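Local coordinates for Alr4995 protein (Nostoc sp., PDB 6LRF) that acts as a bifunctional arginine dihydrolase and ornithine cyclodeaminase, degrading arginine to ornithine and converting ornithine to proline, at residues 509-514 with 685-690; 479-484 with 489-494; 632-637 with 678-683; 475-480 with 651-656. All coordinates share one frame; numbering follows the deposited sequence.

Interaction 1 (509-514 with 685-690); sequences SRLIRE and SLLTQQ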
loop_
_atom_site.group_PDB
_atom_site.type_symbol
_atom_site.label_atom_id
_atom_site.label_comp_id
_atom_site.label_asym_id
_atom_site.label_seq_id
_atom_site.Cartn_x
_atom_site.Cartn_y
_atom_site.Cartn_z
ATOM N N SER B 509 -25.509 10.912 -7.783
ATOM C CA SER B 509 -26.785 11.209 -8.447
ATOM C C SER B 509 -27.657 12.098 -7.597
ATOM O O SER B 509 -28.283 13.046 -8.078
ATOM C CB SER B 509 -27.572 9.919 -8.736
ATOM O OG SER B 509 -27.033 9.203 -9.820
ATOM N N ARG B 510 -27.730 11.747 -6.320
ATOM C CA ARG B 510 -28.561 12.488 -5.389
ATOM C C ARG B 510 -28.042 13.920 -5.214
ATOM O O ARG B 510 -28.816 14.879 -5.281
ATOM C CB ARG B 510 -28.622 11.760 -4.049
ATOM C CG ARG B 510 -29.323 12.559 -2.989
ATOM C CD ARG B 510 -30.270 11.724 -2.162
ATOM N NE ARG B 510 -30.940 12.592 -1.203
ATOM C CZ ARG B 510 -30.617 12.680 0.081
ATOM N NH1 ARG B 510 -29.648 11.920 0.574
ATOM N NH2 ARG B 510 -31.278 13.516 0.872
ATOM N N LEU B 511 -26.733 14.062 -5.007
ATOM C CA LEU B 511 -26.110 15.388 -4.947
ATOM C C LEU B 511 -26.482 16.289 -6.132
ATOM O O LEU B 511 -26.791 17.467 -5.948
ATOM C CB LEU B 511 -24.589 15.252 -4.868
ATOM C CG LEU B 511 -24.043 14.765 -3.531
ATOM C CD1 LEU B 511 -22.546 14.607 -3.624
ATOM C CD2 LEU B 511 -24.412 15.741 -2.425
ATOM N N ILE B 512 -26.449 15.736 -7.343
ATOM C CA ILE B 512 -26.742 16.498 -8.558
ATOM C C ILE B 512 -28.226 16.898 -8.602
ATOM O O ILE B 512 -28.579 18.033 -8.951
ATOM C CB ILE B 512 -26.378 15.682 -9.837
ATOM C CG1 ILE B 512 -24.857 15.475 -9.943
ATOM C CG2 ILE B 512 -26.901 16.374 -11.076
ATOM C CD1 ILE B 512 -24.438 14.359 -10.887
ATOM N N ARG B 513 -29.078 15.941 -8.248
ATOM C CA ARG B 513 -30.529 16.119 -8.195
ATOM C C ARG B 513 -30.947 17.243 -7.245
ATOM O O ARG B 513 -31.860 18.001 -7.547
ATOM C CB ARG B 513 -31.187 14.801 -7.770
ATOM C CG ARG B 513 -32.654 14.679 -8.093
ATOM C CD ARG B 513 -33.058 13.203 -8.191
ATOM N NE ARG B 513 -32.854 12.471 -6.941
ATOM C CZ ARG B 513 -32.079 11.400 -6.807
ATOM N NH1 ARG B 513 -31.410 10.918 -7.851
ATOM N NH2 ARG B 513 -31.973 10.802 -5.626
ATOM N N GLU B 514 -30.252 17.360 -6.117
ATOM C CA GLU B 514 -30.620 18.301 -5.059
ATOM C C GLU B 514 -29.823 19.619 -5.032
ATOM O O GLU B 514 -29.831 20.332 -4.021
ATOM C CB GLU B 514 -30.492 17.596 -3.712
ATOM C CG GLU B 514 -31.362 16.351 -3.652
ATOM C CD GLU B 514 -31.332 15.648 -2.305
ATOM O OE1 GLU B 514 -30.665 16.152 -1.373
ATOM O OE2 GLU B 514 -31.984 14.585 -2.181
ATOM N N SER B 685 -21.344 8.256 0.787
ATOM C CA SER B 685 -22.446 7.789 1.609
ATOM C C SER B 685 -22.616 8.698 2.843
ATOM O O SER B 685 -23.696 9.236 3.096
ATOM C CB SER B 685 -22.222 6.336 2.024
ATOM O OG SER B 685 -23.436 5.796 2.525
ATOM N N LEU B 686 -21.527 8.872 3.580
ATOM C CA LEU B 686 -21.477 9.754 4.742
ATOM C C LEU B 686 -21.853 11.186 4.412
ATOM O O LEU B 686 -22.560 11.844 5.175
ATOM C CB LEU B 686 -20.075 9.740 5.328
ATOM C CG LEU B 686 -19.580 8.404 5.854
ATOM C CD1 LEU B 686 -18.084 8.475 6.114
ATOM C CD2 LEU B 686 -20.349 8.066 7.119
ATOM N N LEU B 687 -21.344 11.679 3.286
ATOM C CA LEU B 687 -21.616 13.044 2.866
ATOM C C LEU B 687 -23.115 13.271 2.702
ATOM O O LEU B 687 -23.653 14.293 3.150
ATOM C CB LEU B 687 -20.886 13.367 1.560
ATOM C CG LEU B 687 -21.136 14.761 0.994
ATOM C CD1 LEU B 687 -20.515 15.828 1.902
ATOM C CD2 LEU B 687 -20.588 14.857 -0.421
ATOM N N THR B 688 -23.799 12.322 2.069
ATOM C CA THR B 688 -25.247 12.476 1.876
ATOM C C THR B 688 -26.010 12.301 3.204
ATOM O O THR B 688 -26.999 12.996 3.452
ATOM C CB THR B 688 -25.795 11.489 0.815
ATOM O OG1 THR B 688 -25.147 10.217 0.958
ATOM C CG2 THR B 688 -25.542 12.034 -0.601
ATOM N N GLN B 689 -25.547 11.386 4.051
ATOM C CA GLN B 689 -26.113 11.243 5.385
ATOM C C GLN B 689 -25.911 12.533 6.158
ATOM O O GLN B 689 -26.827 13.032 6.801
ATOM C CB GLN B 689 -25.472 10.080 6.135
ATOM C CG GLN B 689 -25.907 8.712 5.659
ATOM C CD GLN B 689 -24.976 7.622 6.151
ATOM O OE1 GLN B 689 -24.767 6.608 5.475
ATOM N NE2 GLN B 689 -24.398 7.831 7.329
ATOM N N GLN B 690 -24.706 13.084 6.069
ATOM C CA GLN B 690 -24.381 14.290 6.812
ATOM C C GLN B 690 -25.137 15.515 6.307
ATOM O O GLN B 690 -25.425 16.432 7.077
ATOM C CB GLN B 690 -22.880 14.541 6.763
ATOM C CG GLN B 690 -22.400 15.527 7.789
ATOM C CD GLN B 690 -22.481 14.986 9.202
ATOM O OE1 GLN B 690 -22.819 13.822 9.421
ATOM N NE2 GLN B 690 -22.172 15.834 10.170
#
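Thr688 meets both Leu511 and Arg510, and these three residues carry most of the contact between two helical segments. Its CG2 methyl rests against the branch of Leu511, with CG 4.3 Å away. Its CB lies 3.9 Å from NH1 of Arg510, the guanidinium being set obliquely to it. The threonine's methyl can take this place because CG2 is anti to the carbonyl carbon, while OG1 (chi1 39°) turns back to its own helix, within reach of the carbonyl oxygens of Leu684 and Ser685. Leu511 completes the apolar part: its CD1 touches CD2 of Leu687 at 3.8 Å, the two leucines crossing at about a right angle.

Both helices belong to the Rossmann-type domain near the C-terminus, a parallel sheet flanked by helices, and here helix 505-513 packs on helix 680-694. Their segment axes approach to 10.9 Å, with 38° between their directions, a separation bridged by these side chains without any hydrogen bond from one segment to the other.

Arg510 bends at chi2 (137°), which brings NH1 to the threonine. Its NH2 forms a salt bridge with Asp692, further along helix 680-694; Glu514 lies by NE, in a pair modelled too short to be taken literally. Tyr516 and Val517, from the loop after its helix, also pack on Leu511.

Interaction 2 (479-484 with 489-494); sequences WELRKI and GKVVVT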
loop_
_atom_site.group_PDB
_atom_site.type_symbol
_atom_site.label_atom_id
_atom_site.label_comp_id
_atom_site.label_asym_id
_atom_site.label_seq_id
_atom_site.Cartn_x
_atom_site.Cartn_y
_atom_site.Cartn_z
ATOM N N TRP B 479 -20.710 20.782 5.552
ATOM C CA TRP B 479 -21.068 22.120 6.001
ATOM C C TRP B 479 -20.679 23.196 4.980
ATOM O O TRP B 479 -21.485 24.091 4.675
ATOM C CB TRP B 479 -20.410 22.414 7.344
ATOM C CG TRP B 479 -21.050 23.530 8.087
ATOM C CD1 TRP B 479 -22.314 24.036 7.905
ATOM C CD2 TRP B 479 -20.456 24.299 9.128
ATOM N NE1 TRP B 479 -22.537 25.068 8.786
ATOM C CE2 TRP B 479 -21.409 25.249 9.546
ATOM C CE3 TRP B 479 -19.209 24.273 9.754
ATOM C CZ2 TRP B 479 -21.148 26.165 10.566
ATOM C CZ3 TRP B 479 -18.956 25.179 10.763
ATOM C CH2 TRP B 479 -19.920 26.113 11.158
ATOM N N GLU B 480 -19.449 23.112 4.465
ATOM C CA GLU B 480 -18.975 24.041 3.437
ATOM C C GLU B 480 -19.893 23.935 2.231
ATOM O O GLU B 480 -20.272 24.926 1.633
ATOM C CB GLU B 480 -17.525 23.731 3.040
ATOM C CG GLU B 480 -16.457 23.964 4.131
ATOM C CD GLU B 480 -15.142 23.212 3.857
ATOM O OE1 GLU B 480 -15.101 22.405 2.900
ATOM O OE2 GLU B 480 -14.154 23.404 4.612
ATOM N N LEU B 481 -20.290 22.709 1.915
ATOM C CA LEU B 481 -21.099 22.432 0.739
ATOM C C LEU B 481 -22.510 23.016 0.824
ATOM O O LEU B 481 -23.003 23.568 -0.153
ATOM C CB LEU B 481 -21.174 20.925 0.518
ATOM C CG LEU B 481 -21.534 20.409 -0.863
ATOM C CD1 LEU B 481 -20.890 21.239 -1.943
ATOM C CD2 LEU B 481 -21.027 18.988 -0.944
ATOM N N ARG B 482 -23.166 22.887 1.973
ATOM C CA ARG B 482 -24.498 23.474 2.161
ATOM C C ARG B 482 -24.433 25.005 2.168
ATOM O O ARG B 482 -25.302 25.687 1.602
ATOM C CB ARG B 482 -25.132 22.965 3.460
ATOM C CG ARG B 482 -26.524 23.510 3.764
ATOM C CD ARG B 482 -27.012 22.913 5.079
ATOM N NE ARG B 482 -28.305 23.427 5.530
ATOM C CZ ARG B 482 -28.459 24.491 6.317
ATOM N NH1 ARG B 482 -29.678 24.875 6.678
ATOM N NH2 ARG B 482 -27.397 25.166 6.749
ATOM N N LYS B 483 -23.395 25.535 2.807
ATOM C CA LYS B 483 -23.164 26.974 2.852
ATOM C C LYS B 483 -23.032 27.542 1.452
ATOM O O LYS B 483 -23.592 28.591 1.147
ATOM C CB LYS B 483 -21.910 27.303 3.664
ATOM C CG LYS B 483 -22.170 28.141 4.909
ATOM C CD LYS B 483 -21.290 27.685 6.065
ATOM C CE LYS B 483 -21.489 28.555 7.309
ATOM N NZ LYS B 483 -22.917 28.924 7.567
ATOM N N ILE B 484 -22.302 26.836 0.593
ATOM C CA ILE B 484 -22.069 27.324 -0.752
ATOM C C ILE B 484 -23.342 27.233 -1.582
ATOM O O ILE B 484 -23.627 28.135 -2.360
ATOM C CB ILE B 484 -20.907 26.556 -1.447
ATOM C CG1 ILE B 484 -19.602 26.799 -0.695
ATOM C CG2 ILE B 484 -20.743 26.996 -2.893
ATOM C CD1 ILE B 484 -18.422 26.008 -1.219
ATOM N N GLY B 489 -23.507 29.716 -4.740
ATOM C CA GLY B 489 -22.177 29.553 -5.319
ATOM C C GLY B 489 -22.039 28.411 -6.316
ATOM O O GLY B 489 -23.014 27.776 -6.681
ATOM N N LYS B 490 -20.825 28.152 -6.780
ATOM C CA LYS B 490 -20.642 27.138 -7.808
ATOM C C LYS B 490 -19.775 25.987 -7.301
ATOM O O LYS B 490 -18.674 26.188 -6.789
ATOM C CB LYS B 490 -20.033 27.760 -9.063
ATOM C CG LYS B 490 -19.932 26.820 -10.252
ATOM C CD LYS B 490 -19.164 27.479 -11.411
ATOM C CE LYS B 490 -19.414 26.765 -12.737
ATOM N NZ LYS B 490 -18.855 27.509 -13.911
ATOM N N VAL B 491 -20.287 24.772 -7.424
ATOM C CA VAL B 491 -19.533 23.597 -7.006
ATOM C C VAL B 491 -19.278 22.733 -8.239
ATOM O O VAL B 491 -20.193 22.466 -9.016
ATOM C CB VAL B 491 -20.279 22.797 -5.916
ATOM C CG1 VAL B 491 -19.572 21.478 -5.624
ATOM C CG2 VAL B 491 -20.427 23.640 -4.630
ATOM N N VAL B 492 -18.025 22.335 -8.438
ATOM C CA VAL B 492 -17.669 21.539 -9.602
ATOM C C VAL B 492 -17.205 20.180 -9.102
ATOM O O VAL B 492 -16.484 20.089 -8.109
ATOM C CB VAL B 492 -16.570 22.212 -10.451
ATOM C CG1 VAL B 492 -16.141 21.307 -11.600
ATOM C CG2 VAL B 492 -17.072 23.538 -10.998
ATOM N N VAL B 493 -17.647 19.125 -9.771
ATOM C CA VAL B 493 -17.236 17.782 -9.408
ATOM C C VAL B 493 -16.443 17.159 -10.547
ATOM O O VAL B 493 -16.810 17.289 -11.717
ATOM C CB VAL B 493 -18.466 16.908 -9.057
ATOM C CG1 VAL B 493 -18.062 15.478 -8.859
ATOM C CG2 VAL B 493 -19.137 17.439 -7.789
ATOM N N THR B 494 -15.332 16.517 -10.207
ATOM C CA THR B 494 -14.636 15.639 -11.141
ATOM C C THR B 494 -14.857 14.222 -10.632
ATOM O O THR B 494 -14.902 13.997 -9.427
ATOM C CB THR B 494 -13.125 15.950 -11.243
ATOM O OG1 THR B 494 -12.476 15.551 -10.029
ATOM C CG2 THR B 494 -12.905 17.432 -11.428
#
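Leu481 and Ile484, one turn apart on helix 467-486, both press on Val491, near the start of strand 491-495. The arrangement is a tight helix-loop-strand connection of the Rossmann-type domain, in which the chain reverses after the helix, so that the helix lies over the parallel sheet to which the next strand belongs.

Each helical side chain crosses the valine at about a right angle. Leu481 leans over both of its methyls: CD1 is 3.6 Å from Val491 CG2 and 3.9 Å from CG1. With CG anti to the backbone N (chi1 -159°), the leucine's CD1 swings in to the strand. Ile484 uses its short branch, CG2 lying 3.8 Å from Val491 CG2. The valine's CG2 is thus touched by both helical residues. The CG2 of Ile484 also lies over the bare backbone of the loop, 3.8 Å from CA of Gly489, so one methyl of the isoleucine touches both the loop and the strand.

Around this centre, Tyr516 packs on Leu481 and Met629 on Ile484. On the outer surface of the helix, CE of Lys483 sits over one face of the Trp479 indole, near its rim, while Trp24 of the second subunit meets that indole edge-to-face.

The connection is tied at its bend by the backbone: Gly489 N donates to Ile484 O over 2.9 Å, with an angle of 147° at the hydrogen and the donor tilted 22° from the carbonyl plane.

Interaction 3 (632-637 with 678-683); sequences MLSSML and TDVGLF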
loop_
_atom_site.group_PDB
_atom_site.type_symbol
_atom_site.label_atom_id
_atom_site.label_comp_id
_atom_site.label_asym_id
_atom_site.label_seq_id
_atom_site.Cartn_x
_atom_site.Cartn_y
_atom_site.Cartn_z
HETATM N N MSE B 632 -13.184 16.386 -5.866
HETATM C CA MSE B 632 -12.456 15.482 -6.742
HETATM C C MSE B 632 -12.624 14.041 -6.264
HETATM O O MSE B 632 -12.013 13.607 -5.284
HETATM C CB MSE B 632 -10.986 15.885 -6.825
HETATM C CG MSE B 632 -10.738 17.111 -7.712
HETATM SE SE MSE B 632 -9.034 18.017 -7.330
HETATM C CE MSE B 632 -9.339 18.497 -5.470
ATOM N N LEU B 633 -13.480 13.311 -6.966
ATOM C CA LEU B 633 -13.893 11.994 -6.509
ATOM C C LEU B 633 -13.175 10.913 -7.318
ATOM O O LEU B 633 -13.638 10.493 -8.397
ATOM C CB LEU B 633 -15.414 11.855 -6.607
ATOM C CG LEU B 633 -16.242 12.913 -5.862
ATOM C CD1 LEU B 633 -17.719 12.833 -6.280
ATOM C CD2 LEU B 633 -16.103 12.781 -4.349
ATOM N N SER B 634 -12.054 10.472 -6.743
ATOM C CA SER B 634 -11.059 9.564 -7.336
ATOM C C SER B 634 -11.027 9.574 -8.859
ATOM O O SER B 634 -11.412 8.599 -9.502
ATOM C CB SER B 634 -11.263 8.125 -6.827
ATOM O OG SER B 634 -12.534 7.620 -7.165
ATOM N N SER B 635 -10.547 10.678 -9.428
ATOM C CA SER B 635 -10.488 10.808 -10.880
ATOM C C SER B 635 -9.084 11.110 -11.399
ATOM O O SER B 635 -8.929 11.529 -12.551
ATOM C CB SER B 635 -11.469 11.890 -11.354
ATOM O OG SER B 635 -11.390 13.039 -10.522
HETATM N N MSE B 636 -8.073 10.892 -10.560
HETATM C CA MSE B 636 -6.667 10.819 -11.008
HETATM C C MSE B 636 -6.182 11.946 -11.938
HETATM O O MSE B 636 -5.844 13.054 -11.500
HETATM C CB MSE B 636 -6.425 9.481 -11.734
HETATM C CG MSE B 636 -6.634 8.204 -10.895
HETATM SE SE MSE B 636 -5.159 7.782 -9.657
HETATM C CE MSE B 636 -4.835 5.914 -10.150
ATOM N N LEU B 637 -6.154 11.632 -13.231
ATOM C CA LEU B 637 -5.622 12.527 -14.260
ATOM C C LEU B 637 -6.475 13.770 -14.444
ATOM O O LEU B 637 -5.964 14.845 -14.745
ATOM C CB LEU B 637 -5.511 11.798 -15.603
ATOM C CG LEU B 637 -4.391 12.317 -16.515
ATOM C CD1 LEU B 637 -3.085 12.285 -15.721
ATOM C CD2 LEU B 637 -4.243 11.517 -17.824
ATOM N N THR B 678 -9.529 7.005 1.177
ATOM C CA THR B 678 -10.646 6.190 1.607
ATOM C C THR B 678 -11.459 5.730 0.402
ATOM O O THR B 678 -11.190 6.114 -0.740
ATOM C CB THR B 678 -11.539 6.970 2.608
ATOM O OG1 THR B 678 -12.385 6.066 3.328
ATOM C CG2 THR B 678 -12.382 8.032 1.903
ATOM N N ASP B 679 -12.424 4.865 0.666
ATOM C CA ASP B 679 -13.387 4.431 -0.332
ATOM C C ASP B 679 -14.282 5.613 -0.681
ATOM O O ASP B 679 -14.915 6.187 0.216
ATOM C CB ASP B 679 -14.212 3.263 0.221
ATOM C CG ASP B 679 -15.264 2.766 -0.752
ATOM O OD1 ASP B 679 -16.191 3.547 -1.084
ATOM O OD2 ASP B 679 -15.187 1.579 -1.153
ATOM N N VAL B 680 -14.366 5.966 -1.965
ATOM C CA VAL B 680 -15.092 7.176 -2.340
ATOM C C VAL B 680 -16.601 6.967 -2.190
ATOM O O VAL B 680 -17.358 7.915 -1.933
ATOM C CB VAL B 680 -14.738 7.637 -3.786
ATOM C CG1 VAL B 680 -15.278 6.661 -4.814
ATOM C CG2 VAL B 680 -15.291 9.012 -4.052
ATOM N N GLY B 681 -17.048 5.721 -2.319
ATOM C CA GLY B 681 -18.448 5.416 -2.074
ATOM C C GLY B 681 -18.766 5.572 -0.599
ATOM O O GLY B 681 -19.824 6.094 -0.230
ATOM N N LEU B 682 -17.849 5.121 0.248
ATOM C CA LEU B 682 -17.975 5.376 1.681
ATOM C C LEU B 682 -18.084 6.882 1.923
ATOM O O LEU B 682 -18.992 7.348 2.629
ATOM C CB LEU B 682 -16.781 4.800 2.457
ATOM C CG LEU B 682 -16.771 5.163 3.954
ATOM C CD1 LEU B 682 -18.092 4.771 4.623
ATOM C CD2 LEU B 682 -15.613 4.508 4.668
ATOM N N PHE B 683 -17.157 7.632 1.320
ATOM C CA PHE B 683 -17.120 9.089 1.463
ATOM C C PHE B 683 -18.447 9.713 1.060
ATOM O O PHE B 683 -19.008 10.529 1.795
ATOM C CB PHE B 683 -15.975 9.694 0.631
ATOM C CG PHE B 683 -15.883 11.197 0.723
ATOM C CD1 PHE B 683 -15.100 11.795 1.693
ATOM C CD2 PHE B 683 -16.595 12.012 -0.157
ATOM C CE1 PHE B 683 -15.019 13.173 1.783
ATOM C CE2 PHE B 683 -16.517 13.392 -0.065
ATOM C CZ PHE B 683 -15.728 13.971 0.907
#
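Val680, in the first turn of its helix, sets one methyl against Leu633 and the other against Ser634. CG2 lies 3.8 Å from Leu633 CB and almost as close to that leucine's CD2, the two side chains crossing at about a right angle. CG1 is directed to the serine, 3.7 Å from its OG. That hydroxyl is buried by the valine and has no hydrogen-bonding partner in the model. The split follows from the valine's torsion (chi1 69°), which puts CG2 anti to the backbone N and CG1 between N and the carbonyl carbon. A looser contact comes from Phe683, one turn on, whose CD2 is 4.3 Å from CD2 of Leu633, the methyl being placed obliquely to the ring.

The valine is positioned by the helix start. Asp679 is the N-cap, and its OD1 accepts from Leu682 N at 2.6 Å, on the anti side and 34° out of the carboxylate plane. Its other oxygen, OD2, takes a hydrogen bond from Glu467 N of the second subunit, so the cap also belongs to the subunit interface.

Further out, Val498 from helix 498-501 packs on Val680 and Ser634, and Val499 on Leu633. Strands 491-495 and 651-656 flank strand 629-633 in the parallel sheet, and helix 680-694 begins beside the C-terminal ends of its strands, Phe683 reaching back to Val655 and to Val474 of helix 467-486.

Interaction 4 (475-480 with 651-656); sequences EQVAWE and KMVCVD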
loop_
_atom_site.group_PDB
_atom_site.type_symbol
_atom_site.label_atom_id
_atom_site.label_comp_id
_atom_site.label_asym_id
_atom_site.label_seq_id
_atom_site.Cartn_x
_atom_site.Cartn_y
_atom_site.Cartn_z
ATOM N N GLU B 475 -17.747 15.911 7.730
ATOM C CA GLU B 475 -18.523 16.894 8.463
ATOM C C GLU B 475 -18.159 18.313 8.028
ATOM O O GLU B 475 -19.031 19.160 7.848
ATOM C CB GLU B 475 -18.321 16.729 9.970
ATOM C CG GLU B 475 -19.397 17.451 10.779
ATOM C CD GLU B 475 -19.262 17.261 12.286
ATOM O OE1 GLU B 475 -18.195 16.794 12.759
ATOM O OE2 GLU B 475 -20.238 17.584 12.993
ATOM N N GLN B 476 -16.873 18.567 7.833
ATOM C CA GLN B 476 -16.447 19.886 7.395
ATOM C C GLN B 476 -16.861 20.151 5.953
ATOM O O GLN B 476 -17.363 21.233 5.657
ATOM C CB GLN B 476 -14.937 20.048 7.581
ATOM C CG GLN B 476 -14.535 19.901 9.054
ATOM C CD GLN B 476 -13.042 19.728 9.275
ATOM O OE1 GLN B 476 -12.249 19.755 8.331
ATOM N NE2 GLN B 476 -12.653 19.532 10.535
ATOM N N VAL B 477 -16.698 19.164 5.069
ATOM C CA VAL B 477 -17.091 19.327 3.664
ATOM C C VAL B 477 -18.607 19.498 3.497
ATOM O O VAL B 477 -19.053 20.327 2.700
ATOM C CB VAL B 477 -16.613 18.137 2.796
ATOM C CG1 VAL B 477 -17.045 18.318 1.370
ATOM C CG2 VAL B 477 -15.107 18.019 2.836
ATOM N N ALA B 478 -19.402 18.724 4.241
ATOM C CA ALA B 478 -20.869 18.822 4.158
ATOM C C ALA B 478 -21.335 20.220 4.528
ATOM O O ALA B 478 -22.228 20.780 3.895
ATOM C CB ALA B 478 -21.547 17.789 5.064
ATOM N N TRP B 479 -20.710 20.782 5.552
ATOM C CA TRP B 479 -21.068 22.120 6.001
ATOM C C TRP B 479 -20.679 23.196 4.980
ATOM O O TRP B 479 -21.485 24.091 4.675
ATOM C CB TRP B 479 -20.410 22.414 7.344
ATOM C CG TRP B 479 -21.050 23.530 8.087
ATOM C CD1 TRP B 479 -22.314 24.036 7.905
ATOM C CD2 TRP B 479 -20.456 24.299 9.128
ATOM N NE1 TRP B 479 -22.537 25.068 8.786
ATOM C CE2 TRP B 479 -21.409 25.249 9.546
ATOM C CE3 TRP B 479 -19.209 24.273 9.754
ATOM C CZ2 TRP B 479 -21.148 26.165 10.566
ATOM C CZ3 TRP B 479 -18.956 25.179 10.763
ATOM C CH2 TRP B 479 -19.920 26.113 11.158
ATOM N N GLU B 480 -19.449 23.112 4.465
ATOM C CA GLU B 480 -18.975 24.041 3.437
ATOM C C GLU B 480 -19.893 23.935 2.231
ATOM O O GLU B 480 -20.272 24.926 1.633
ATOM C CB GLU B 480 -17.525 23.731 3.040
ATOM C CG GLU B 480 -16.457 23.964 4.131
ATOM C CD GLU B 480 -15.142 23.212 3.857
ATOM O OE1 GLU B 480 -15.101 22.405 2.900
ATOM O OE2 GLU B 480 -14.154 23.404 4.612
ATOM N N LYS B 651 -11.842 26.050 -2.696
ATOM C CA LYS B 651 -11.758 24.904 -1.797
ATOM C C LYS B 651 -11.635 23.614 -2.613
ATOM O O LYS B 651 -12.431 23.349 -3.506
ATOM C CB LYS B 651 -12.971 24.859 -0.867
ATOM C CG LYS B 651 -13.121 26.120 -0.026
ATOM C CD LYS B 651 -14.430 26.134 0.746
ATOM C CE LYS B 651 -14.432 27.203 1.817
ATOM N NZ LYS B 651 -15.636 27.029 2.674
HETATM N N MSE B 652 -10.593 22.847 -2.320
HETATM C CA MSE B 652 -10.287 21.619 -3.034
HETATM C C MSE B 652 -10.491 20.433 -2.106
HETATM O O MSE B 652 -9.852 20.340 -1.067
HETATM C CB MSE B 652 -8.849 21.657 -3.541
HETATM C CG MSE B 652 -8.471 22.991 -4.131
HETATM SE SE MSE B 652 -9.160 23.151 -5.922
HETATM C CE MSE B 652 -7.672 22.254 -6.819
ATOM N N VAL B 653 -11.400 19.541 -2.470
ATOM C CA VAL B 653 -11.613 18.331 -1.702
ATOM C C VAL B 653 -11.248 17.130 -2.566
ATOM O O VAL B 653 -11.823 16.912 -3.630
ATOM C CB VAL B 653 -13.066 18.216 -1.208
ATOM C CG1 VAL B 653 -13.221 16.986 -0.330
ATOM C CG2 VAL B 653 -13.454 19.472 -0.448
ATOM N N CYS B 654 -10.271 16.368 -2.104
ATOM C CA CYS B 654 -9.694 15.297 -2.903
ATOM C C CYS B 654 -9.874 13.945 -2.228
ATOM O O CYS B 654 -9.316 13.698 -1.158
ATOM C CB CYS B 654 -8.212 15.561 -3.149
ATOM S SG CYS B 654 -7.485 14.448 -4.383
ATOM N N VAL B 655 -10.658 13.068 -2.848
ATOM C CA VAL B 655 -10.898 11.745 -2.288
ATOM C C VAL B 655 -10.378 10.681 -3.233
ATOM O O VAL B 655 -10.702 10.686 -4.423
ATOM C CB VAL B 655 -12.396 11.515 -2.015
ATOM C CG1 VAL B 655 -12.593 10.248 -1.207
ATOM C CG2 VAL B 655 -12.992 12.716 -1.278
ATOM N N ASP B 656 -9.565 9.775 -2.705
ATOM C CA ASP B 656 -9.016 8.689 -3.510
ATOM C C ASP B 656 -8.475 7.621 -2.578
ATOM O O ASP B 656 -8.018 7.932 -1.482
ATOM C CB ASP B 656 -7.920 9.208 -4.452
ATOM C CG ASP B 656 -7.811 8.389 -5.739
ATOM O OD1 ASP B 656 -8.006 7.150 -5.677
ATOM O OD2 ASP B 656 -7.538 8.991 -6.811
#
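Val477 and Glu480 face Val653 and Lys651, so the helix runs against the direction of the strand, with CA atoms 7.7 Å apart at the valine pair and 9.0 Å apart at the charged pair. This is helix-on-sheet packing in the Rossmann-type domain: helix 467-486 lies over strand 651-656, an inner strand of the six-stranded parallel sheet.

The two valines reach toward each other tip to tip. CG2 of Val477 is 3.8 Å from CG1 of Val653 and 4.0 Å from its CG2, so one helical methyl sits against both branches of the strand residue. With CG1 anti to its backbone N (chi1 -176°), Val653 turns that methyl to the helix. This buried pair forms the apolar part of the contact, with Leu631 of the neighbouring strand beside Val653.

At the start of the strand the contact is more open and more polar. Lys651 stretches out fully beyond CG and crosses Glu480 obliquely, bringing NZ to its CB and CG rather than to its carboxylate. Met629 packs on both of these side chains from strand 629-633. At the other end of the helical segment Glu475 forms a salt bridge with Arg165 of the second subunit; Ala478, mid-segment, rests on Leu687 of helix 680-694.

The lysine and glutamate probably still attract each other weakly, although no salt bridge forms: Lys651 NZ is 4.4 Å from Glu480 OE2. The glutamate atom nearest Lys651 NZ is the methylene carbon CG, at 3.5 Å.

In the fold
All four contacts belong to the Rossmann-type domain, their centres 9 to 16 Å apart. Helix 467-486 serves interactions 2 and 4, helix 680-694 interactions 1 and 3. The strands of interactions 2, 3 and 4, at 491-495, 629-633 and 651-656, are successive neighbours in the parallel sheet, whereas interaction 1 joins two helices. Along the chain, interaction 2 closes before interaction 1 opens, interaction 3 is nested within the loop of interaction 1, and interaction 4 crosses both. The last helix of the chain, 680-694, is thereby packed against earlier parts of it. Interactions 2, 3 and 4 also touch the second subunit, placing this packing beside an interface of the tetramer.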